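Local structure of 6-phospho-beta-d glycosidase (Streptococcus pyogenes, 5FOO) at residues K429-N437 / P446-K454; L96-L107 / E151-D159. The protein hydrolyses beta-glucosidic bonds as a glycosyl hydrolase family 1 enzyme, probably releasing glucose 6-phosphate from 6-phospho-beta-glucosides. The protein carries 1 engineered substitution. All coordinates share one frame; numbering follows the deposited sequence.

How the contacts relate
Both contacts belong to one closed eight-stranded parallel barrel of the TIM type, at different places around it. Their centres lie about 26 Å apart, and their nearest atoms about 13 Å, so they do not touch. Contact 2 comes first along the chain: it sets helix 93-108 against the end of helix 136-153 and the turn after it, the two helices that precede the third and fourth barrel strands, 112-116 and 159-161. Contact 1 follows the last barrel strand, 410-416, and joins the small antiparallel sheet 435-437/444-446 to helix 448-459. Contact 1 reaches the ligand through Tyr-432, whereas contact 2 lies in the outer helical layer, with ethanediol at its end.

Contact 1 of 2, residues K429-N437 / P446-K454; sequences KNRYGLVEN and PKASAYWFK. With JAZ (6-phosphocyclophellitol), chain G.
Leu-434 reaches from the loop ahead of strand 435-437 onto the first turns of helix 448-459. Its CB lies 4.0 Å from Ala-450 CB, and its two methyls part beyond: Leu-434 CD1 approaches the Phe-453 ring obliquely, 3.9 Å from Phe-453 CD2, while Leu-434 CD2 packs on the CB and OG of Ser-449, a hydroxyl hydrogen-bonded to Asp-386. Phe-453 continues inward to Tyr-413 and Val-415 of the last barrel strand. Beside this centre Val-435 faces Pro-446 as an antiparallel non-hydrogen-bonded pair, its CG1 lying 4.2 Å from Pro-446 CD.

Lys-447 forms the polar edge. Its backbone N donates to Leu-434 O at 2.8 Å. The side chain, with CG beside the backbone N (chi1 -45°) and extended from there on, runs along the loop carbonyls until NZ meets Gly-433 O at 2.8 Å, tilted 31° from the carbonyl plane. The same ammonium has salt bridges to Glu-374 and Asp-420, which would balance its buried charge. Asp-420 also pairs with Arg-431, whose NH1 donates to Asn-437 O at 2.9 Å, in the plane of the guanidinium. Farther out, a water lies near both Glu-436 OE1 and Pro-446 O, and Arg-378 takes the Glu-436 carboxylate.

At the far end Tyr-432 OH donates a hydrogen bond to phosphate oxygen O13 of 6-phosphocyclophellitol, which lies near the ring plane; the modelled 2.4 Å between Tyr-432 OH and O13 is very short and its exact length doubtful. The arrangement joins a beta hairpin to the C-terminal helix of a family 1 TIM barrel, and its leading loop lines the phosphate side of the ligand pocket.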
loop_
_atom_site.group_PDB
_atom_site.type_symbol
_atom_site.label_atom_id
_atom_site.label_comp_id
_atom_site.label_asym_id
_atom_site.label_seq_id
_atom_site.Cartn_x
_atom_site.Cartn_y
_atom_site.Cartn_z
ATOM N N LYS A 429 -3.606 -13.018 12.886
ATOM C CA LYS A 429 -4.027 -14.319 12.377
ATOM C C LYS A 429 -3.039 -14.900 11.348
ATOM O O LYS A 429 -2.594 -16.037 11.468
ATOM C CB LYS A 429 -5.385 -14.166 11.709
ATOM C CG LYS A 429 -5.982 -15.475 11.251
ATOM C CD LYS A 429 -7.303 -15.197 10.543
ATOM C CE LYS A 429 -7.855 -16.561 10.112
ATOM N NZ LYS A 429 -9.166 -16.381 9.505
ATOM N N ASN A 430 -2.732 -14.119 10.329
ATOM C CA ASN A 430 -1.830 -14.566 9.294
ATOM C C ASN A 430 -0.533 -13.743 9.351
ATOM O O ASN A 430 -0.594 -12.521 9.415
ATOM C CB ASN A 430 -2.452 -14.411 7.923
ATOM C CG ASN A 430 -3.830 -15.057 7.815
ATOM O OD1 ASN A 430 -4.854 -14.359 7.648
ATOM N ND2 ASN A 430 -3.859 -16.353 7.859
ATOM N N ARG A 431 0.596 -14.463 9.386
ATOM C CA ARG A 431 1.952 -13.907 9.534
ATOM C C ARG A 431 2.563 -13.826 8.155
ATOM O O ARG A 431 2.467 -14.776 7.410
ATOM C CB ARG A 431 2.787 -14.787 10.462
ATOM C CG ARG A 431 2.134 -15.137 11.823
ATOM C CD ARG A 431 1.846 -13.860 12.570
ATOM N NE ARG A 431 1.379 -14.038 13.942
ATOM C CZ ARG A 431 2.130 -13.959 15.019
ATOM N NH1 ARG A 431 3.451 -13.737 14.956
ATOM N NH2 ARG A 431 1.554 -14.125 16.191
ATOM N N TYR A 432 3.070 -12.646 7.817
ATOM C CA TYR A 432 3.785 -12.359 6.556
ATOM C C TYR A 432 5.324 -12.146 6.699
ATOM O O TYR A 432 6.002 -11.978 5.724
ATOM C CB TYR A 432 3.209 -11.070 5.925
ATOM C CG TYR A 432 1.857 -11.196 5.233
ATOM C CD1 TYR A 432 0.653 -11.117 5.939
ATOM C CD2 TYR A 432 1.784 -11.359 3.856
ATOM C CE1 TYR A 432 -0.587 -11.210 5.291
ATOM C CE2 TYR A 432 0.556 -11.445 3.195
ATOM C CZ TYR A 432 -0.639 -11.379 3.915
ATOM O OH TYR A 432 -1.834 -11.488 3.205
ATOM N N GLY A 433 5.867 -12.155 7.907
ATOM C CA GLY A 433 7.221 -11.706 8.132
ATOM C C GLY A 433 8.261 -12.628 7.564
ATOM O O GLY A 433 8.081 -13.885 7.504
ATOM N N LEU A 434 9.379 -12.026 7.179
ATOM C CA LEU A 434 10.627 -12.792 7.083
ATOM C C LEU A 434 11.137 -13.106 8.509
ATOM O O LEU A 434 11.925 -14.000 8.726
ATOM C CB LEU A 434 11.685 -11.927 6.386
ATOM C CG LEU A 434 11.401 -11.463 4.985
ATOM C CD1 LEU A 434 12.439 -10.419 4.586
ATOM C CD2 LEU A 434 11.358 -12.640 4.001
ATOM N N VAL A 435 10.739 -12.290 9.462
ATOM C CA VAL A 435 11.159 -12.381 10.842
ATOM C C VAL A 435 9.909 -12.454 11.703
ATOM O O VAL A 435 9.026 -11.602 11.623
ATOM C CB VAL A 435 11.960 -11.133 11.250
ATOM C CG1 VAL A 435 12.401 -11.209 12.716
ATOM C CG2 VAL A 435 13.180 -10.968 10.310
ATOM N N GLU A 436 9.893 -13.449 12.573
ATOM C CA GLU A 436 8.774 -13.738 13.453
ATOM C C GLU A 436 8.751 -12.694 14.543
ATOM O O GLU A 436 9.806 -12.286 15.015
ATOM C CB GLU A 436 9.049 -15.125 14.090
ATOM C CG GLU A 436 8.089 -15.537 15.160
ATOM C CD GLU A 436 8.493 -16.814 15.881
ATOM O OE1 GLU A 436 9.569 -17.443 15.602
ATOM O OE2 GLU A 436 7.691 -17.135 16.769
ATOM N N ASN A 437 7.581 -12.307 14.977
ATOM C CA ASN A 437 7.429 -11.538 16.182
ATOM C C ASN A 437 6.562 -12.317 17.173
ATOM O O ASN A 437 5.481 -12.794 16.833
ATOM C CB ASN A 437 6.738 -10.192 15.943
ATOM C CG ASN A 437 6.840 -9.264 17.141
ATOM O OD1 ASN A 437 7.766 -9.387 17.984
ATOM N ND2 ASN A 437 5.948 -8.319 17.217
ATOM N N PRO A 446 14.350 -14.329 13.348
ATOM C CA PRO A 446 14.372 -14.549 11.879
ATOM C C PRO A 446 13.851 -15.906 11.495
ATOM O O PRO A 446 14.172 -16.889 12.167
ATOM C CB PRO A 446 15.858 -14.483 11.544
ATOM C CG PRO A 446 16.402 -13.498 12.563
ATOM C CD PRO A 446 15.616 -13.724 13.839
ATOM N N LYS A 447 13.103 -15.966 10.399
ATOM C CA LYS A 447 12.637 -17.235 9.849
ATOM C C LYS A 447 13.625 -17.641 8.770
ATOM O O LYS A 447 14.500 -16.835 8.344
ATOM C CB LYS A 447 11.214 -17.128 9.265
ATOM C CG LYS A 447 10.231 -16.388 10.128
ATOM C CD LYS A 447 8.814 -16.412 9.532
ATOM C CE LYS A 447 7.880 -15.475 10.291
ATOM N NZ LYS A 447 6.664 -15.066 9.546
ATOM N N ALA A 448 13.515 -18.889 8.319
ATOM C CA ALA A 448 14.347 -19.313 7.203
ATOM C C ALA A 448 14.299 -18.364 6.001
ATOM O O ALA A 448 15.290 -18.254 5.283
ATOM C CB ALA A 448 13.972 -20.693 6.736
ATOM N N SER A 449 13.160 -17.734 5.742
ATOM C CA SER A 449 13.062 -16.893 4.553
ATOM C C SER A 449 13.913 -15.642 4.716
ATOM O O SER A 449 14.369 -15.113 3.729
ATOM C CB SER A 449 11.633 -16.507 4.215
ATOM O OG SER A 449 11.116 -15.847 5.306
ATOM N N ALA A 450 14.172 -15.208 5.939
ATOM C CA ALA A 450 15.051 -14.054 6.154
ATOM C C ALA A 450 16.480 -14.313 5.659
ATOM O O ALA A 450 17.097 -13.388 5.106
ATOM C CB ALA A 450 15.085 -13.667 7.621
ATOM N N TYR A 451 17.008 -15.530 5.908
ATOM C CA TYR A 451 18.352 -15.925 5.461
ATOM C C TYR A 451 18.360 -16.180 3.976
ATOM O O TYR A 451 19.352 -15.882 3.301
ATOM C CB TYR A 451 18.933 -17.114 6.270
ATOM C CG TYR A 451 19.084 -16.717 7.710
ATOM C CD1 TYR A 451 20.060 -15.774 8.109
ATOM C CD2 TYR A 451 18.239 -17.228 8.672
ATOM C CE1 TYR A 451 20.168 -15.371 9.431
ATOM C CE2 TYR A 451 18.314 -16.823 9.978
ATOM C CZ TYR A 451 19.271 -15.903 10.342
ATOM O OH TYR A 451 19.317 -15.547 11.633
ATOM N N TRP A 452 17.266 -16.661 3.420
ATOM C CA TRP A 452 17.216 -16.816 1.985
ATOM C C TRP A 452 17.231 -15.445 1.285
ATOM O O TRP A 452 17.961 -15.256 0.266
ATOM C CB TRP A 452 16.041 -17.642 1.530
ATOM C CG TRP A 452 15.824 -17.640 0.041
ATOM C CD1 TRP A 452 16.355 -18.499 -0.902
ATOM C CD2 TRP A 452 14.965 -16.754 -0.664
ATOM N NE1 TRP A 452 15.908 -18.141 -2.157
ATOM C CE2 TRP A 452 15.054 -17.077 -2.029
ATOM C CE3 TRP A 452 14.146 -15.673 -0.265
ATOM C CZ2 TRP A 452 14.343 -16.379 -2.997
ATOM C CZ3 TRP A 452 13.445 -14.981 -1.226
ATOM C CH2 TRP A 452 13.530 -15.348 -2.579
ATOM N N PHE A 453 16.453 -14.495 1.808
ATOM C CA PHE A 453 16.307 -13.218 1.129
ATOM C C PHE A 453 17.605 -12.433 1.311
ATOM O O PHE A 453 17.970 -11.679 0.457
ATOM C CB PHE A 453 15.115 -12.428 1.695
ATOM C CG PHE A 453 14.816 -11.159 0.946
ATOM C CD1 PHE A 453 14.421 -11.215 -0.364
ATOM C CD2 PHE A 453 14.872 -9.933 1.575
ATOM C CE1 PHE A 453 14.129 -10.054 -1.075
ATOM C CE2 PHE A 453 14.505 -8.766 0.908
ATOM C CZ PHE A 453 14.201 -8.835 -0.433
ATOM N N LYS A 454 18.284 -12.624 2.442
ATOM C CA LYS A 454 19.599 -12.030 2.698
ATOM C C LYS A 454 20.595 -12.331 1.591
ATOM O O LYS A 454 21.305 -11.438 1.126
ATOM C CB LYS A 454 20.158 -12.476 4.046
ATOM C CG LYS A 454 21.546 -11.917 4.386
ATOM C CD LYS A 454 22.246 -12.701 5.499
ATOM C CE LYS A 454 23.660 -12.156 5.705
ATOM N NZ LYS A 454 24.143 -12.555 7.051
HETATM C C2 JAZ G . -1.599 -5.518 4.415
HETATM C C3 JAZ G . -0.909 -4.221 3.943
HETATM C C4 JAZ G . -1.395 -3.829 2.552
HETATM C C5 JAZ G . -1.151 -4.920 1.519
HETATM C C6 JAZ G . -1.710 -6.242 1.999
HETATM C C7 JAZ G . -1.236 -6.603 3.407
HETATM C C8 JAZ G . -1.679 -8.002 3.828
HETATM O O9 JAZ G . -3.104 -8.001 3.866
HETATM P P10 JAZ G . -3.848 -8.946 4.904
HETATM O O11 JAZ G . -5.288 -8.637 4.692
HETATM O O12 JAZ G . -3.265 -8.833 6.250
HETATM O O13 JAZ G . -3.524 -10.315 4.492
HETATM O O14 JAZ G . -3.140 -6.222 1.905
HETATM O O15 JAZ G . -1.094 -5.928 5.691
HETATM O O16 JAZ G . -1.269 -3.214 4.855
HETATM O O17 JAZ G . -0.779 -2.620 2.145
HETATM O O HOH W 1 11.463 -18.194 13.506
#

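Contact 2 of 2, residues L96-L107 / E151-D159; sequences LAYYNRVIDACL and EQFGDRVKD. With EDO (1,2-ethanediol), chain H.
Phe-153 fits as a knob into a hole of helix 93-108 formed by Leu-96, Tyr-99, Asn-100 and Ile-103. Tyr-99 CB comes to 3.5 Å from Phe-153 CZ, and Leu-96 CD1 lies nearby. Ile-103 CD1 meets the other end of the ring, 3.5 Å from CD1 of Phe-153, while the Asn-100 amide lies at the ring edge with its plane turned 74° from the ring. Next to the knob, Ile-103 CG1 packs on Val-157 CG2, and Leu-107 CD1 rests on the aliphatic part of Arg-156.

Arg-156 supplies the polar grip. NH1 and NH2 approach Asn-100 OD1 end-on from the same face of the amide, the NH2 bond being 2.8 Å. NH1 also forms a salt bridge with Asp-104 OD1 at 2.8 Å, arriving 39° out of the carboxylate plane. Ile-103 CG2 covers one guanidinium face.

Behind these bonds Asp-155 holds the guanidinium side-on, one oxygen to NE and the other to NH2, with Arg-156 NE 3.0 Å from Asp-155 OD2. The bend at chi3 (-64°) sets the guanidinium between Asp-104 and Asp-155, with Asn-100 at its edge, and the shared grip should restrict its rotation. A water links Asn-100 ND2 to Gln-152 O and OE1, tying the amide's other end to the same turn. Farther out, Phe-153 rests on Ile-77 and Leu-82, and Val-157 on Ile-115 of strand 112-116; Asp-159 OD1 takes a bond from ethanediol, probably from the crystallisation liquor. This is helix-to-helix-end packing in the outer layer of a TIM barrel, where the end of the helix that includes residues 151-153 leads by a turn into strand 159-161.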
loop_
_atom_site.group_PDB
_atom_site.type_symbol
_atom_site.label_atom_id
_atom_site.label_comp_id
_atom_site.label_asym_id
_atom_site.label_seq_id
_atom_site.Cartn_x
_atom_site.Cartn_y
_atom_site.Cartn_z
ATOM N N LEU A 96 7.661 14.158 16.128
ATOM C CA LEU A 96 8.790 14.644 15.359
ATOM C C LEU A 96 10.064 13.909 15.794
ATOM O O LEU A 96 10.762 13.357 14.938
ATOM C CB LEU A 96 8.958 16.171 15.558
ATOM C CG LEU A 96 10.117 16.861 14.875
ATOM C CD1 LEU A 96 9.943 16.627 13.374
ATOM C CD2 LEU A 96 10.287 18.361 15.333
ATOM N N ALA A 97 10.356 13.898 17.102
ATOM C CA ALA A 97 11.510 13.133 17.648
ATOM C C ALA A 97 11.407 11.664 17.249
ATOM O O ALA A 97 12.424 11.085 16.939
ATOM C CB ALA A 97 11.599 13.245 19.174
ATOM N N TYR A 98 10.178 11.085 17.206
ATOM C CA TYR A 98 10.011 9.669 16.792
ATOM C C TYR A 98 10.415 9.429 15.318
ATOM O O TYR A 98 11.186 8.527 15.029
ATOM C CB TYR A 98 8.610 9.056 17.082
ATOM C CG TYR A 98 8.561 7.642 16.583
ATOM C CD1 TYR A 98 9.284 6.634 17.218
ATOM C CD2 TYR A 98 7.893 7.308 15.415
ATOM C CE1 TYR A 98 9.312 5.346 16.722
ATOM C CE2 TYR A 98 7.906 6.024 14.918
ATOM C CZ TYR A 98 8.612 5.039 15.576
ATOM O OH TYR A 98 8.662 3.757 15.060
ATOM N N TYR A 99 9.934 10.241 14.390
ATOM C CA TYR A 99 10.233 10.023 12.962
ATOM C C TYR A 99 11.715 10.402 12.653
ATOM O O TYR A 99 12.395 9.770 11.808
ATOM C CB TYR A 99 9.160 10.680 12.047
ATOM C CG TYR A 99 7.855 9.917 12.159
ATOM C CD1 TYR A 99 7.783 8.601 11.718
ATOM C CD2 TYR A 99 6.696 10.489 12.759
ATOM C CE1 TYR A 99 6.631 7.870 11.854
ATOM C CE2 TYR A 99 5.536 9.760 12.905
ATOM C CZ TYR A 99 5.513 8.453 12.469
ATOM O OH TYR A 99 4.389 7.673 12.642
ATOM N N ASN A 100 12.262 11.323 13.450
ATOM C CA ASN A 100 13.704 11.582 13.346
ATOM C C ASN A 100 14.517 10.338 13.776
ATOM O O ASN A 100 15.485 10.017 13.100
ATOM C CB ASN A 100 14.109 12.867 14.047
ATOM C CG ASN A 100 13.875 14.099 13.178
ATOM O OD1 ASN A 100 14.064 14.045 11.954
ATOM N ND2 ASN A 100 13.415 15.214 13.804
ATOM N N ARG A 101 14.066 9.615 14.812
ATOM C CA ARG A 101 14.719 8.343 15.238
ATOM C C ARG A 101 14.652 7.328 14.092
ATOM O O ARG A 101 15.668 6.782 13.715
ATOM C CB ARG A 101 14.081 7.736 16.510
ATOM C CG ARG A 101 14.500 8.297 17.860
ATOM C CD ARG A 101 13.677 7.730 19.049
ATOM N NE ARG A 101 13.612 6.254 19.041
ATOM C CZ ARG A 101 12.543 5.515 19.405
ATOM N NH1 ARG A 101 11.433 6.070 19.855
ATOM N NH2 ARG A 101 12.601 4.207 19.338
ATOM N N VAL A 102 13.470 7.132 13.499
ATOM C CA VAL A 102 13.304 6.186 12.416
ATOM C C VAL A 102 14.249 6.492 11.241
ATOM O O VAL A 102 14.947 5.629 10.694
ATOM C CB VAL A 102 11.833 6.197 11.841
ATOM C CG1 VAL A 102 11.739 5.227 10.700
ATOM C CG2 VAL A 102 10.793 5.862 12.887
ATOM N N ILE A 103 14.190 7.713 10.773
ATOM C CA ILE A 103 15.002 8.082 9.611
ATOM C C ILE A 103 16.529 8.020 9.905
ATOM O O ILE A 103 17.330 7.492 9.084
ATOM C CB ILE A 103 14.585 9.491 9.126
ATOM C CG1 ILE A 103 13.123 9.431 8.539
ATOM C CG2 ILE A 103 15.624 10.082 8.133
ATOM C CD1 ILE A 103 12.362 10.706 8.688
ATOM N N ASP A 104 16.940 8.562 11.058
ATOM C CA ASP A 104 18.386 8.545 11.393
ATOM C C ASP A 104 18.899 7.111 11.554
ATOM O O ASP A 104 19.998 6.820 11.122
ATOM C CB ASP A 104 18.696 9.344 12.647
ATOM C CG ASP A 104 18.508 10.861 12.454
ATOM O OD1 ASP A 104 18.533 11.379 11.322
ATOM O OD2 ASP A 104 18.259 11.524 13.484
ATOM N N ALA A 105 18.079 6.217 12.134
ATOM C CA ALA A 105 18.475 4.813 12.285
ATOM C C ALA A 105 18.567 4.147 10.911
ATOM O O ALA A 105 19.467 3.372 10.639
ATOM C CB ALA A 105 17.492 4.090 13.188
ATOM N N CYS A 106 17.706 4.527 9.984
ATOM C CA CYS A 106 17.816 4.010 8.642
ATOM C C CYS A 106 19.195 4.334 8.060
ATOM O O CYS A 106 19.930 3.424 7.617
ATOM C CB CYS A 106 16.709 4.540 7.718
ATOM S SG CYS A 106 15.099 3.698 7.788
ATOM N N LEU A 107 19.522 5.627 8.022
ATOM C CA LEU A 107 20.792 6.070 7.418
ATOM C C LEU A 107 21.989 5.492 8.176
ATOM O O LEU A 107 22.865 4.965 7.536
ATOM C CB LEU A 107 20.879 7.589 7.316
ATOM C CG LEU A 107 19.761 8.271 6.530
ATOM C CD1 LEU A 107 20.041 9.768 6.511
ATOM C CD2 LEU A 107 19.710 7.690 5.127
ATOM N N GLU A 151 9.501 19.488 5.055
ATOM C CA GLU A 151 10.351 20.452 5.743
ATOM C C GLU A 151 11.209 19.811 6.812
ATOM O O GLU A 151 12.374 20.137 6.941
ATOM C CB GLU A 151 9.496 21.562 6.346
ATOM C CG GLU A 151 8.898 22.406 5.235
ATOM C CD GLU A 151 7.785 23.322 5.660
ATOM O OE1 GLU A 151 7.475 23.391 6.858
ATOM O OE2 GLU A 151 7.233 24.009 4.764
ATOM N N GLN A 152 10.656 18.857 7.557
ATOM C CA GLN A 152 11.347 18.326 8.705
ATOM C C GLN A 152 12.270 17.198 8.351
ATOM O O GLN A 152 13.292 17.040 9.002
ATOM C CB GLN A 152 10.376 17.879 9.771
ATOM C CG GLN A 152 9.542 18.993 10.410
ATOM C CD GLN A 152 10.405 20.028 11.093
ATOM O OE1 GLN A 152 11.414 19.694 11.711
ATOM N NE2 GLN A 152 10.049 21.291 10.923
ATOM N N PHE A 153 11.902 16.401 7.344
ATOM C CA PHE A 153 12.601 15.186 7.037
ATOM C C PHE A 153 13.225 15.139 5.683
ATOM O O PHE A 153 14.008 14.217 5.404
ATOM C CB PHE A 153 11.623 13.973 7.155
ATOM C CG PHE A 153 10.858 13.954 8.479
ATOM C CD1 PHE A 153 11.556 14.004 9.688
ATOM C CD2 PHE A 153 9.468 13.916 8.521
ATOM C CE1 PHE A 153 10.890 13.980 10.905
ATOM C CE2 PHE A 153 8.775 13.965 9.741
ATOM C CZ PHE A 153 9.502 13.997 10.933
ATOM N N GLY A 154 12.911 16.092 4.825
ATOM C CA GLY A 154 13.357 16.028 3.398
ATOM C C GLY A 154 14.828 16.225 3.065
ATOM O O GLY A 154 15.288 15.968 1.906
ATOM N N ASP A 155 15.569 16.610 4.087
ATOM C CA ASP A 155 17.029 16.737 4.015
ATOM C C ASP A 155 17.584 15.369 3.989
ATOM O O ASP A 155 18.622 15.159 3.366
ATOM C CB ASP A 155 17.602 17.507 5.245
ATOM C CG ASP A 155 17.255 16.833 6.579
ATOM O OD1 ASP A 155 16.076 16.431 6.826
ATOM O OD2 ASP A 155 18.154 16.647 7.363
ATOM N N ARG A 156 16.885 14.413 4.633
ATOM C CA ARG A 156 17.380 13.017 4.718
ATOM C C ARG A 156 16.583 11.974 3.949
ATOM O O ARG A 156 17.145 10.996 3.444
ATOM C CB ARG A 156 17.505 12.608 6.171
ATOM C CG ARG A 156 18.731 13.218 6.906
ATOM C CD ARG A 156 18.503 13.200 8.425
ATOM N NE ARG A 156 17.355 14.090 8.663
ATOM C CZ ARG A 156 16.459 14.045 9.665
ATOM N NH1 ARG A 156 16.479 13.080 10.600
ATOM N NH2 ARG A 156 15.473 14.962 9.677
ATOM N N VAL A 157 15.267 12.148 3.898
ATOM C CA VAL A 157 14.421 11.308 3.039
ATOM C C VAL A 157 14.298 11.927 1.640
ATOM O O VAL A 157 13.837 13.077 1.484
ATOM C CB VAL A 157 12.992 11.194 3.622
ATOM C CG1 VAL A 157 12.095 10.365 2.704
ATOM C CG2 VAL A 157 13.038 10.637 5.037
ATOM N N LYS A 158 14.675 11.133 0.651
ATOM C CA LYS A 158 14.595 11.499 -0.748
ATOM C C LYS A 158 13.580 10.705 -1.552
ATOM O O LYS A 158 13.507 10.848 -2.778
ATOM C CB LYS A 158 15.984 11.267 -1.385
ATOM C CG LYS A 158 17.122 12.106 -0.778
ATOM C CD LYS A 158 16.748 13.525 -0.382
ATOM C CE LYS A 158 17.978 14.426 -0.164
ATOM N NZ LYS A 158 17.657 15.799 0.284
ATOM N N ASP A 159 12.810 9.855 -0.875
ATOM C CA ASP A 159 11.930 8.909 -1.541
ATOM C C ASP A 159 10.595 8.897 -0.827
ATOM O O ASP A 159 10.483 8.352 0.270
ATOM C CB ASP A 159 12.529 7.522 -1.512
ATOM C CG ASP A 159 13.751 7.403 -2.411
ATOM O OD1 ASP A 159 13.628 7.270 -3.655
ATOM O OD2 ASP A 159 14.842 7.392 -1.803
HETATM C C1 EDO H . 16.405 8.656 -4.641
HETATM O O1 EDO H . 15.478 7.816 -5.326
HETATM C C2 EDO H . 16.462 10.017 -5.251
HETATM O O2 EDO H . 15.317 10.105 -6.061
HETATM O O HOH W 2 13.234 17.844 12.118
#